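Local coordinates for gamma-glutamyltransferase 1 Threonine peptidase. MEROPS family T03 (Pseudomonas nitroreducens, PDB 7D9E), which transfers gamma-glutamyl groups to amine acceptors, as in theanine synthesis, and is an Ntn-type threonine peptidase of the gamma-glutamyltransferase family, at residues A33-Y38 with V66-A71; A61-V66 with T151-Y156; Y156-F161 with E201-L206. All coordinates share one frame; numbering follows the deposited sequence.

Contact 1: residues A33-Y38 with V66-A71; sequences AAPDQY and VTYPEA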
ATOM      1  N   ALA A  33      14.971   3.063   3.339  1.00 18.11           N
ATOM      2  CA  ALA A  33      14.344   2.014   4.148  1.00 17.18           C
ATOM      3  C   ALA A  33      13.575   1.139   3.172  1.00 16.89           C
ATOM      4  O   ALA A  33      12.579   1.570   2.574  1.00 16.18           O
ATOM      5  CB  ALA A  33      13.449   2.606   5.235  1.00 19.95           C
ATOM      6  N   ALA A  34      14.059  -0.067   2.955  1.00 17.02           N
ATOM      7  CA  ALA A  34      13.497  -0.967   1.971  1.00 16.70           C
ATOM      8  C   ALA A  34      13.014  -2.241   2.635  1.00 15.24           C
ATOM      9  O   ALA A  34      13.498  -2.625   3.703  1.00 16.21           O
ATOM     10  CB  ALA A  34      14.541  -1.309   0.895  1.00 18.31           C
ATOM     11  N   PRO A  35      12.072  -2.944   2.006  1.00 15.82           N
ATOM     12  CA  PRO A  35      11.521  -4.150   2.648  1.00 17.21           C
ATOM     13  C   PRO A  35      12.394  -5.373   2.539  1.00 18.64           C
ATOM     14  O   PRO A  35      12.058  -6.395   3.158  1.00 16.77           O
ATOM     15  CB  PRO A  35      10.197  -4.356   1.921  1.00 16.81           C
ATOM     16  CG  PRO A  35      10.460  -3.817   0.534  1.00 17.65           C
ATOM     17  CD  PRO A  35      11.315  -2.573   0.794  1.00 16.99           C
ATOM     18  N   ASP A  36      13.504  -5.312   1.805  1.00 17.41           N
ATOM     19  CA  ASP A  36      14.502  -6.369   1.872  1.00 17.93           C
ATOM     20  C   ASP A  36      15.886  -5.798   1.607  1.00 17.38           C
ATOM     21  O   ASP A  36      16.045  -4.619   1.272  1.00 17.59           O
ATOM     22  CB  ASP A  36      14.172  -7.579   0.980  1.00 17.07           C
ATOM     23  CG  ASP A  36      14.372  -7.332  -0.518  1.00 18.81           C
ATOM     24  OD1 ASP A  36      15.069  -6.363  -0.912  1.00 17.91           O
ATOM     25  OD2 ASP A  36      13.860  -8.155  -1.315  1.00 18.85           O
ATOM     26  N   GLN A  37      16.886  -6.658   1.782  1.00 17.38           N
ATOM     27  CA  GLN A  37      18.279  -6.234   1.701  1.00 18.96           C
ATOM     28  C   GLN A  37      18.673  -5.836   0.286  1.00 20.53           C
ATOM     29  O   GLN A  37      19.598  -5.042   0.102  1.00 20.58           O
ATOM     30  CB  GLN A  37      19.201  -7.353   2.174  1.00 20.27           C
ATOM     31  CG  GLN A  37      19.074  -8.617   1.326  1.00 22.99           C
ATOM     32  CD  GLN A  37      19.993  -9.718   1.770  1.00 34.82           C
ATOM     33  OE1 GLN A  37      19.546 -10.828   2.075  1.00 32.64           O
ATOM     34  NE2 GLN A  37      21.283  -9.455   1.746  1.00 32.72           N
ATOM     35  N   TYR A  38      18.005  -6.402  -0.718  1.00 18.37           N
ATOM     36  CA  TYR A  38      18.349  -6.139  -2.114  1.00 18.56           C
ATOM     37  C   TYR A  38      17.856  -4.782  -2.569  1.00 17.52           C
ATOM     38  O   TYR A  38      18.600  -4.037  -3.214  1.00 20.69           O
ATOM     39  CB  TYR A  38      17.752  -7.255  -2.964  1.00 18.07           C
ATOM     40  CG  TYR A  38      18.192  -8.622  -2.494  1.00 17.76           C
ATOM     41  CD1 TYR A  38      19.522  -9.008  -2.598  1.00 18.70           C
ATOM     42  CD2 TYR A  38      17.287  -9.514  -1.922  1.00 19.62           C
ATOM     43  CE1 TYR A  38      19.941 -10.268  -2.168  1.00 22.69           C
ATOM     44  CE2 TYR A  38      17.705 -10.762  -1.470  1.00 20.16           C
ATOM     45  CZ  TYR A  38      19.028 -11.125  -1.604  1.00 20.72           C
ATOM     46  OH  TYR A  38      19.472 -12.368  -1.184  1.00 25.50           O
ATOM     47  N   VAL A  66      11.680  -8.326  -8.747  1.00 16.99           N
ATOM     48  CA  VAL A  66      12.399  -9.583  -8.838  1.00 16.38           C
ATOM     49  C   VAL A  66      12.499 -10.274  -7.481  1.00 15.48           C
ATOM     50  O   VAL A  66      12.171 -11.455  -7.350  1.00 15.26           O
ATOM     51  CB  VAL A  66      13.800  -9.348  -9.440  1.00 16.63           C
ATOM     52  CG1 VAL A  66      14.567 -10.661  -9.496  1.00 17.72           C
ATOM     53  CG2 VAL A  66      13.703  -8.709 -10.814  1.00 18.63           C
ATOM     54  N   THR A  67      12.955  -9.553  -6.457  1.00 17.35           N
ATOM     55  CA  THR A  67      13.313 -10.168  -5.186  1.00 16.20           C
ATOM     56  C   THR A  67      12.167 -10.262  -4.196  1.00 15.57           C
ATOM     57  O   THR A  67      12.307 -10.986  -3.205  1.00 15.97           O
ATOM     58  CB  THR A  67      14.492  -9.430  -4.527  1.00 15.60           C
ATOM     59  OG1 THR A  67      14.072  -8.121  -4.120  1.00 16.59           O
ATOM     60  CG2 THR A  67      15.671  -9.331  -5.492  1.00 19.00           C
ATOM     61  N   TYR A  68      11.042  -9.568  -4.440  1.00 15.11           N
ATOM     62  CA  TYR A  68      10.043  -9.573  -3.383  1.00 15.06           C
ATOM     63  C   TYR A  68       8.744  -9.827  -4.232  1.00 17.22           C
ATOM     64  O   TYR A  68       7.795  -9.039  -4.164  1.00 15.72           O
ATOM     65  CB  TYR A  68       9.956  -8.205  -2.797  1.00 16.87           C
ATOM     66  CG  TYR A  68       9.390  -8.071  -1.395  1.00 13.93           C
ATOM     67  CD1 TYR A  68      10.250  -8.202  -0.327  1.00 14.42           C
ATOM     68  CD2 TYR A  68       8.050  -8.046  -1.120  1.00 19.23           C
ATOM     69  CE1 TYR A  68       9.823  -8.089   0.968  1.00 17.35           C
ATOM     70  CE2 TYR A  68       7.593  -7.987   0.206  1.00 21.76           C
ATOM     71  CZ  TYR A  68       8.501  -8.020   1.236  1.00 17.24           C
ATOM     72  OH  TYR A  68       8.124  -7.979   2.563  1.00 18.44           O
ATOM     73  N   PRO A  69       8.695 -10.901  -5.036  1.00 16.91           N
ATOM     74  CA  PRO A  69       7.577 -11.072  -5.990  1.00 15.36           C
ATOM     75  C   PRO A  69       6.203 -11.250  -5.347  1.00 16.46           C
ATOM     76  O   PRO A  69       5.175 -11.172  -6.061  1.00 18.20           O
ATOM     77  CB  PRO A  69       7.965 -12.343  -6.763  1.00 19.60           C
ATOM     78  CG  PRO A  69       8.888 -13.074  -5.848  1.00 21.12           C
ATOM     79  CD  PRO A  69       9.680 -11.980  -5.160  1.00 17.87           C
ATOM     80  N   GLU A  70       6.136 -11.506  -4.045  1.00 15.13           N
ATOM     81  CA  GLU A  70       4.838 -11.542  -3.391  1.00 15.68           C
ATOM     82  C   GLU A  70       4.124 -10.201  -3.485  1.00 15.29           C
ATOM     83  O   GLU A  70       2.891 -10.155  -3.367  1.00 16.68           O
ATOM     84  CB  GLU A  70       4.989 -12.003  -1.943  1.00 16.36           C
ATOM     85  CG  GLU A  70       5.897 -11.164  -1.068  1.00 18.93           C
ATOM     86  CD  GLU A  70       7.348 -11.634  -1.025  1.00 17.12           C
ATOM     87  OE1 GLU A  70       7.929 -11.921  -2.103  1.00 16.52           O
ATOM     88  OE2 GLU A  70       7.897 -11.728   0.105  1.00 19.66           O
ATOM     89  N   ALA A  71       4.863  -9.109  -3.697  1.00 15.97           N
ATOM     90  CA  ALA A  71       4.271  -7.780  -3.668  1.00 14.55           C
ATOM     91  C   ALA A  71       4.936  -6.796  -4.620  1.00 15.63           C
ATOM     92  O   ALA A  71       4.242  -6.103  -5.367  1.00 15.98           O
ATOM     93  CB  ALA A  71       4.285  -7.230  -2.239  1.00 16.96           C
TER
HETATM   94  O   HOH W   1       9.914  -7.071   4.615  1.00 18.78           O
HETATM   95  O   HOH W   2      13.230 -10.675  -0.640  1.00 20.56           O
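The phenol ring of Tyr-68 is sandwiched: Pro-35 CG lies over one face, Glu-70 OE2 sits 3.7 Å above the plane on the opposite side, and Asp-36 OD2 meets the edge in plane, 3.7 Å from Tyr-68 CD1. The same OD2 lies in the plane of the Tyr-38 ring, at its edge, while Gln-37 CG rests over the centre of one face of that ring. Here the N-cap of helix 37-48 docks against the C-terminal end of helix 53-67, and Asp-36 is the capping residue. Its CG takes the crowded position between the backbone N and the carbonyl carbon (chi1 74°), so that OD1 accepts from Gly-39 N in the helix it caps and OD2 faces the other segment. Aspartate suits the place, having one oxygen for each task. Thr-67 OG1 donates to the syn lone pair of OD2 at 2.8 Å. Water 2 gives one proton to OD2 (2.7 Å) and the other to Thr-67 O, so two donors grip this oxygen, and with the nearby helix N-terminus they probably stabilise the charged carboxylate. An alanine here takes OD1 from Gly-39 N and OD2 from Thr-67 OG1 and water 2, and would probably loosen the junction of the two helices.

Thr-67 also uses its hydrocarbon: CB approaches Tyr-38 CD2 obliquely at 3.8 Å, while the hydroxyl of Tyr-38 reaches on to Lys-162 N. A neighbouring chain reaches this site, its Arg-186 in a salt bridge to Glu-70 and one strand paired antiparallel with Ala-33 and Ala-34. At the far end of the Tyr-68 ring, OH donates to water 1 at 2.9 Å, which donates in turn to Pro-35 O at 2.7 Å.

Contact 2: residues A61-V66 with T151-Y156; sequences AFTLAV and TPAIGY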
ATOM      1  N   ALA A  61      12.289  -0.202  -7.212  1.00 17.07           N
ATOM      2  CA  ALA A  61      11.010  -0.806  -7.559  1.00 17.06           C
ATOM      3  C   ALA A  61      11.186  -1.956  -8.537  1.00 14.58           C
ATOM      4  O   ALA A  61      10.518  -2.986  -8.416  1.00 17.01           O
ATOM      5  CB  ALA A  61      10.076   0.248  -8.142  1.00 17.34           C
ATOM      6  N   PHE A  62      12.083  -1.812  -9.523  1.00 16.97           N
ATOM      7  CA  PHE A  62      12.304  -2.955 -10.408  1.00 18.24           C
ATOM      8  C   PHE A  62      13.036  -4.075  -9.685  1.00 15.81           C
ATOM      9  O   PHE A  62      12.761  -5.257  -9.935  1.00 17.07           O
ATOM     10  CB  PHE A  62      13.027  -2.533 -11.683  1.00 17.50           C
ATOM     11  CG  PHE A  62      12.140  -1.848 -12.693  1.00 17.83           C
ATOM     12  CD1 PHE A  62      11.134  -2.538 -13.333  1.00 20.44           C
ATOM     13  CD2 PHE A  62      12.335  -0.511 -13.000  1.00 17.98           C
ATOM     14  CE1 PHE A  62      10.328  -1.904 -14.298  1.00 18.67           C
ATOM     15  CE2 PHE A  62      11.540   0.129 -13.958  1.00 20.32           C
ATOM     16  CZ  PHE A  62      10.525  -0.562 -14.578  1.00 20.05           C
ATOM     17  N   THR A  63      13.940  -3.736  -8.753  1.00 16.08           N
ATOM     18  CA  THR A  63      14.637  -4.776  -7.992  1.00 16.54           C
ATOM     19  C   THR A  63      13.654  -5.614  -7.192  1.00 15.45           C
ATOM     20  O   THR A  63      13.703  -6.852  -7.232  1.00 16.07           O
ATOM     21  CB  THR A  63      15.688  -4.160  -7.068  1.00 18.61           C
ATOM     22  OG1 THR A  63      16.758  -3.637  -7.862  1.00 20.37           O
ATOM     23  CG2 THR A  63      16.285  -5.209  -6.148  1.00 17.47           C
ATOM     24  N   LEU A  64      12.729  -4.959  -6.486  1.00 16.11           N
ATOM     25  CA  LEU A  64      11.762  -5.698  -5.683  1.00 16.07           C
ATOM     26  C   LEU A  64      10.760  -6.476  -6.532  1.00 14.21           C
ATOM     27  O   LEU A  64      10.184  -7.456  -6.042  1.00 15.71           O
ATOM     28  CB  LEU A  64      11.051  -4.741  -4.734  1.00 16.46           C
ATOM     29  CG  LEU A  64      11.954  -4.035  -3.721  1.00 17.38           C
ATOM     30  CD1 LEU A  64      11.217  -2.908  -2.980  1.00 17.56           C
ATOM     31  CD2 LEU A  64      12.517  -5.036  -2.727  1.00 17.03           C
ATOM     32  N   ALA A  65      10.540  -6.069  -7.788  1.00 14.41           N
ATOM     33  CA  ALA A  65       9.734  -6.856  -8.710  1.00 15.42           C
ATOM     34  C   ALA A  65      10.376  -8.206  -9.000  1.00 17.09           C
ATOM     35  O   ALA A  65       9.684  -9.140  -9.436  1.00 17.38           O
ATOM     36  CB  ALA A  65       9.531  -6.061  -9.995  1.00 16.83           C
ATOM     37  N   VAL A  66      11.680  -8.326  -8.747  1.00 16.99           N
ATOM     38  CA  VAL A  66      12.399  -9.583  -8.838  1.00 16.38           C
ATOM     39  C   VAL A  66      12.499 -10.274  -7.481  1.00 15.48           C
ATOM     40  O   VAL A  66      12.171 -11.455  -7.350  1.00 15.26           O
ATOM     41  CB  VAL A  66      13.800  -9.348  -9.440  1.00 16.63           C
ATOM     42  CG1 VAL A  66      14.567 -10.661  -9.496  1.00 17.72           C
ATOM     43  CG2 VAL A  66      13.703  -8.709 -10.814  1.00 18.63           C
ATOM     44  N   THR A 151      19.499  -2.276 -14.663  1.00 25.08           N
ATOM     45  CA  THR A 151      20.512  -3.323 -14.661  1.00 25.45           C
ATOM     46  C   THR A 151      20.581  -4.075 -13.333  1.00 23.39           C
ATOM     47  O   THR A 151      20.780  -5.298 -13.370  1.00 24.33           O
ATOM     48  CB  THR A 151      21.889  -2.795 -15.092  1.00 31.79           C
ATOM     49  OG1 THR A 151      22.319  -1.738 -14.238  1.00 38.94           O
ATOM     50  CG2 THR A 151      21.799  -2.279 -16.501  1.00 27.25           C
ATOM     51  N   PRO A 152      20.428  -3.441 -12.161  1.00 23.21           N
ATOM     52  CA  PRO A 152      20.425  -4.243 -10.930  1.00 22.27           C
ATOM     53  C   PRO A 152      19.331  -5.298 -10.919  1.00 20.22           C
ATOM     54  O   PRO A 152      19.587  -6.463 -10.588  1.00 21.29           O
ATOM     55  CB  PRO A 152      20.207  -3.189  -9.827  1.00 23.84           C
ATOM     56  CG  PRO A 152      20.766  -1.931 -10.404  1.00 29.38           C
ATOM     57  CD  PRO A 152      20.380  -1.997 -11.871  1.00 26.45           C
ATOM     58  N   ALA A 153      18.104  -4.906 -11.268  1.00 19.98           N
ATOM     59  CA  ALA A 153      16.999  -5.856 -11.289  1.00 21.80           C
ATOM     60  C   ALA A 153      17.251  -6.971 -12.290  1.00 21.38           C
ATOM     61  O   ALA A 153      16.984  -8.147 -12.010  1.00 19.40           O
ATOM     62  CB  ALA A 153      15.705  -5.120 -11.626  1.00 22.06           C
ATOM     63  N   ILE A 154      17.750  -6.632 -13.477  1.00 20.54           N
ATOM     64  CA  ILE A 154      18.055  -7.672 -14.454  1.00 22.65           C
ATOM     65  C   ILE A 154      19.033  -8.677 -13.863  1.00 18.70           C
ATOM     66  O   ILE A 154      18.889  -9.893 -14.046  1.00 20.51           O
ATOM     67  CB  ILE A 154      18.600  -7.040 -15.745  1.00 22.59           C
ATOM     68  CG1 ILE A 154      17.500  -6.248 -16.452  1.00 22.85           C
ATOM     69  CG2 ILE A 154      19.155  -8.102 -16.676  1.00 22.35           C
ATOM     70  CD1 ILE A 154      18.046  -5.223 -17.429  1.00 25.95           C
ATOM     71  N   GLY A 155      20.043  -8.183 -13.142  1.00 22.50           N
ATOM     72  CA  GLY A 155      21.033  -9.073 -12.558  1.00 20.60           C
ATOM     73  C   GLY A 155      20.443 -10.015 -11.528  1.00 19.82           C
ATOM     74  O   GLY A 155      20.749 -11.205 -11.533  1.00 20.51           O
ATOM     75  N   TYR A 156      19.570  -9.502 -10.652  1.00 22.28           N
ATOM     76  CA  TYR A 156      18.934 -10.370  -9.659  1.00 19.74           C
ATOM     77  C   TYR A 156      18.035 -11.397 -10.324  1.00 17.53           C
ATOM     78  O   TYR A 156      17.934 -12.536  -9.844  1.00 18.66           O
ATOM     79  CB  TYR A 156      18.159  -9.568  -8.603  1.00 19.18           C
ATOM     80  CG  TYR A 156      19.062  -8.915  -7.586  1.00 19.08           C
ATOM     81  CD1 TYR A 156      19.865  -9.681  -6.743  1.00 22.33           C
ATOM     82  CD2 TYR A 156      19.137  -7.540  -7.495  1.00 20.21           C
ATOM     83  CE1 TYR A 156      20.705  -9.085  -5.832  1.00 23.22           C
ATOM     84  CE2 TYR A 156      19.991  -6.928  -6.571  1.00 23.19           C
ATOM     85  CZ  TYR A 156      20.753  -7.707  -5.752  1.00 25.93           C
ATOM     86  OH  TYR A 156      21.598  -7.122  -4.842  1.00 27.84           O
TER
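Helices 53-67 and 146-159, distant in sequence, pack nearly parallel within the helical part of the subunit, their local axes 8.0 Å apart and inclined by only 11°. Such closeness depends on a small residue at the centre: Ala-153 stands opposite Thr-63, and its methyl is a short bump that enters a shallow hollow of the other helix. The floor of that hollow is backbone, with Ala-153 CB lying 3.4 Å from Phe-62 O and close to Thr-63 N. One wall is Phe-62 CB, 3.7 Å from the methyl, before the phenyl ring turns off towards Leu-150 and Leu-206.

One turn further on the roles reverse, and Val-66 is the bump. Its two methyls straddle the groove between Ala-153 and Tyr-156: CG2 reaches Ala-153 O at 3.5 Å, and CG1, anti to the backbone N (chi1 178°), presses on Tyr-156 C at 3.6 Å. A beta-branched side chain suits this spot because it fills both directions without length. On the flank Thr-63 CG2 meets the Tyr-156 ring obliquely, 3.9 Å from CD2, and the threonine side chain crosses that of Pro-152 at about a right angle, OG1 nearest to Pro-152 CB. Proline lacks an N-H, and the helix is kinked here. Helix 37-48 lines the same side through Val-42, and helix 200-212 closes the other with Leu-206.

The hydroxyl of Thr-63 bonds back to Ala-59 O, so the threonine presents mainly hydrocarbon; dispersion and the burial of apolar surface hold the pair, and precision comes from shape rather than directional bonds.

Contact 3: residues Y156-F161 with E201-L206; sequences YAQTGF and ELAKTL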
ATOM      1  N   TYR A 156      19.570  -9.502 -10.652  1.00 22.28           N
ATOM      2  CA  TYR A 156      18.934 -10.370  -9.659  1.00 19.74           C
ATOM      3  C   TYR A 156      18.035 -11.397 -10.324  1.00 17.53           C
ATOM      4  O   TYR A 156      17.934 -12.536  -9.844  1.00 18.66           O
ATOM      5  CB  TYR A 156      18.159  -9.568  -8.603  1.00 19.18           C
ATOM      6  CG  TYR A 156      19.062  -8.915  -7.586  1.00 19.08           C
ATOM      7  CD1 TYR A 156      19.865  -9.681  -6.743  1.00 22.33           C
ATOM      8  CD2 TYR A 156      19.137  -7.540  -7.495  1.00 20.21           C
ATOM      9  CE1 TYR A 156      20.705  -9.085  -5.832  1.00 23.22           C
ATOM     10  CE2 TYR A 156      19.991  -6.928  -6.571  1.00 23.19           C
ATOM     11  CZ  TYR A 156      20.753  -7.707  -5.752  1.00 25.93           C
ATOM     12  OH  TYR A 156      21.598  -7.122  -4.842  1.00 27.84           O
ATOM     13  N   ALA A 157      17.414 -11.048 -11.460  1.00 18.47           N
ATOM     14  CA  ALA A 157      16.608 -12.037 -12.168  1.00 17.85           C
ATOM     15  C   ALA A 157      17.485 -13.098 -12.815  1.00 18.19           C
ATOM     16  O   ALA A 157      17.165 -14.292 -12.765  1.00 19.82           O
ATOM     17  CB  ALA A 157      15.740 -11.353 -13.230  1.00 20.29           C
ATOM     18  N   GLN A 158      18.612 -12.692 -13.411  1.00 20.46           N
ATOM     19  CA  GLN A 158      19.484 -13.635 -14.102  1.00 23.92           C
ATOM     20  C   GLN A 158      20.216 -14.572 -13.146  1.00 21.93           C
ATOM     21  O   GLN A 158      20.287 -15.783 -13.392  1.00 23.84           O
ATOM     22  CB  GLN A 158      20.529 -12.863 -14.923  1.00 25.68           C
ATOM     23  CG  GLN A 158      19.982 -12.211 -16.157  1.00 34.25           C
ATOM     24  CD  GLN A 158      20.984 -11.276 -16.801  1.00 29.43           C
ATOM     25  OE1 GLN A 158      22.041 -10.977 -16.228  1.00 32.77           O
ATOM     26  NE2 GLN A 158      20.655 -10.805 -17.989  1.00 33.44           N
ATOM     27  N   THR A 159      20.832 -14.026 -12.093  1.00 23.49           N
ATOM     28  CA  THR A 159      21.740 -14.795 -11.252  1.00 23.17           C
ATOM     29  C   THR A 159      21.194 -15.082  -9.862  1.00 23.12           C
ATOM     30  O   THR A 159      21.819 -15.852  -9.123  1.00 26.13           O
ATOM     31  CB  THR A 159      23.115 -14.112 -11.140  1.00 24.35           C
ATOM     32  OG1 THR A 159      22.978 -12.784 -10.635  1.00 28.08           O
ATOM     33  CG2 THR A 159      23.789 -14.048 -12.508  1.00 29.41           C
ATOM     34  N   GLY A 160      20.073 -14.486  -9.487  1.00 20.46           N
ATOM     35  CA  GLY A 160      19.259 -14.952  -8.385  1.00 19.43           C
ATOM     36  C   GLY A 160      19.344 -14.063  -7.152  1.00 21.47           C
ATOM     37  O   GLY A 160      20.154 -13.138  -7.051  1.00 20.35           O
ATOM     38  N   PHE A 161      18.439 -14.357  -6.218  1.00 19.21           N
ATOM     39  CA  PHE A 161      18.460 -13.799  -4.872  1.00 19.80           C
ATOM     40  C   PHE A 161      18.075 -14.922  -3.907  1.00 19.77           C
ATOM     41  O   PHE A 161      17.509 -15.940  -4.316  1.00 19.17           O
ATOM     42  CB  PHE A 161      17.468 -12.630  -4.726  1.00 18.54           C
ATOM     43  CG  PHE A 161      16.041 -13.066  -4.756  1.00 18.63           C
ATOM     44  CD1 PHE A 161      15.395 -13.284  -5.960  1.00 17.74           C
ATOM     45  CD2 PHE A 161      15.347 -13.281  -3.578  1.00 17.75           C
ATOM     46  CE1 PHE A 161      14.091 -13.701  -5.984  1.00 17.36           C
ATOM     47  CE2 PHE A 161      14.059 -13.712  -3.600  1.00 17.60           C
ATOM     48  CZ  PHE A 161      13.424 -13.933  -4.802  1.00 18.36           C
ATOM     49  N   GLU A 201      13.129 -15.758 -17.559  1.00 24.17           N
ATOM     50  CA  GLU A 201      12.156 -15.109 -18.438  1.00 24.94           C
ATOM     51  C   GLU A 201      11.920 -13.670 -17.998  1.00 22.55           C
ATOM     52  O   GLU A 201      11.827 -12.751 -18.826  1.00 23.24           O
ATOM     53  CB  GLU A 201      10.842 -15.889 -18.444  1.00 26.85           C
ATOM     54  CG  GLU A 201      10.911 -17.243 -19.143  1.00 33.21           C
ATOM     55  CD  GLU A 201       9.535 -17.824 -19.432  1.00 37.73           C
ATOM     56  OE1 GLU A 201       8.567 -17.429 -18.748  1.00 48.90           O
ATOM     57  OE2 GLU A 201       9.429 -18.707 -20.318  1.00 49.25           O
ATOM     58  N   LEU A 202      11.831 -13.453 -16.688  1.00 21.83           N
ATOM     59  CA  LEU A 202      11.645 -12.103 -16.178  1.00 20.89           C
ATOM     60  C   LEU A 202      12.857 -11.236 -16.484  1.00 21.33           C
ATOM     61  O   LEU A 202      12.709 -10.039 -16.760  1.00 21.77           O
ATOM     62  CB  LEU A 202      11.400 -12.174 -14.673  1.00 20.26           C
ATOM     63  CG  LEU A 202      11.128 -10.858 -13.959  1.00 19.32           C
ATOM     64  CD1 LEU A 202       9.904 -10.167 -14.573  1.00 23.32           C
ATOM     65  CD2 LEU A 202      10.958 -11.063 -12.464  1.00 20.33           C
ATOM     66  N   ALA A 203      14.058 -11.808 -16.435  1.00 22.30           N
ATOM     67  CA  ALA A 203      15.241 -11.044 -16.807  1.00 23.00           C
ATOM     68  C   ALA A 203      15.126 -10.526 -18.235  1.00 25.61           C
ATOM     69  O   ALA A 203      15.456  -9.368 -18.515  1.00 24.30           O
ATOM     70  CB  ALA A 203      16.492 -11.897 -16.656  1.00 24.84           C
ATOM     71  N   LYS A 204      14.660 -11.369 -19.153  1.00 23.82           N
ATOM     72  CA  LYS A 204      14.502 -10.924 -20.537  1.00 26.15           C
ATOM     73  C   LYS A 204      13.432  -9.840 -20.640  1.00 26.16           C
ATOM     74  O   LYS A 204      13.586  -8.873 -21.399  1.00 24.81           O
ATOM     75  CB  LYS A 204      14.186 -12.116 -21.441  1.00 30.16           C
ATOM     76  CG  LYS A 204      15.378 -13.076 -21.600  1.00 33.70           C
ATOM     77  CD  LYS A 204      15.021 -14.323 -22.409  1.00 43.63           C
ATOM     78  N   THR A 205      12.346  -9.971 -19.875  1.00 22.95           N
ATOM     79  CA  THR A 205      11.311  -8.943 -19.862  1.00 22.66           C
ATOM     80  C   THR A 205      11.881  -7.612 -19.392  1.00 21.57           C
ATOM     81  O   THR A 205      11.619  -6.554 -19.988  1.00 21.85           O
ATOM     82  CB  THR A 205      10.173  -9.397 -18.947  1.00 20.50           C
ATOM     83  OG1 THR A 205       9.597 -10.599 -19.469  1.00 23.55           O
ATOM     84  CG2 THR A 205       9.091  -8.334 -18.810  1.00 20.32           C
ATOM     85  N   LEU A 206      12.673  -7.647 -18.317  1.00 21.95           N
ATOM     86  CA  LEU A 206      13.279  -6.425 -17.805  1.00 21.03           C
ATOM     87  C   LEU A 206      14.289  -5.835 -18.778  1.00 24.51           C
ATOM     88  O   LEU A 206      14.450  -4.605 -18.814  1.00 22.45           O
ATOM     89  CB  LEU A 206      13.913  -6.692 -16.445  1.00 20.83           C
ATOM     90  CG  LEU A 206      12.884  -6.990 -15.350  1.00 19.69           C
ATOM     91  CD1 LEU A 206      13.607  -7.584 -14.156  1.00 21.48           C
ATOM     92  CD2 LEU A 206      12.136  -5.737 -14.953  1.00 21.82           C
TER
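This is a small, tight apolar contact between two helices, made where helix 146-159 is about to end and helix 200-212 has just begun. Two alanines carry it: Ala-157 CB and Ala-203 CB meet methyl to methyl at 3.5 Å. The CA atoms of Ala-157 and Ala-203 are only 4.9 Å apart, and side chains this short allow the backbones to come so near. Ala-203 CB is also touched by Gln-158, whose CG comes alongside at 3.5 Å. That CG is anti to the carbonyl carbon (chi1 -73°) and the chain continues extended, so the aliphatic part of the glutamine does the packing at the solvent-facing border of the contact. A long residue with an apolar stem and a polar tip is well placed there. On the inner side Leu-206 approaches more loosely, its CD1 4.4 Å from Ala-157 CB.

Just past the contact, the chain leaving helix 146-159 enters a two-stranded antiparallel ladder. The helix stops at Gly-160, a glycine terminator with phi 107°, where a CB would jam against the carbonyl O of Thr-159; the N of Gly-160 still closes the last turn on Tyr-156 O at 2.9 Å. The chain then forms strand 161-162, which pairs with strand 196-197, Phe-161 bonding to Phe-197 through the backbone. Ala-157 makes a backbone hydrogen bond to Gln-199, just ahead of helix 200-212, so peptide groups tie together the same region that the methyls pack. Beyond the alanine pair, on another side of helix 200-212, the hydroxyl of Thr-205 is hydrogen-bonded to Ala-33 O of the neighbouring chain.

Overall arrangement
The three contacts form a row of neighbours across the helical part of the subunit. The centres of contact 1 and contact 2 are about 9 Å apart, those of contact 2 and contact 3 about 7 Å, and those of contact 1 and contact 3 about 14 Å. Contacts 1 and 2 share helix 53-67 and Val-66; contacts 2 and 3 share helix 146-159 and Tyr-156. Along the sequence contacts 1 and 2 interleave, and contact 3 begins at the Tyr-156 that ends contact 2. Tyr-38 against Tyr-156 and Val-66 against Leu-206 bridge them directly. The row runs outward from the side where DON is bound, probably the active site, to the helical periphery, and the partner chain touches all three.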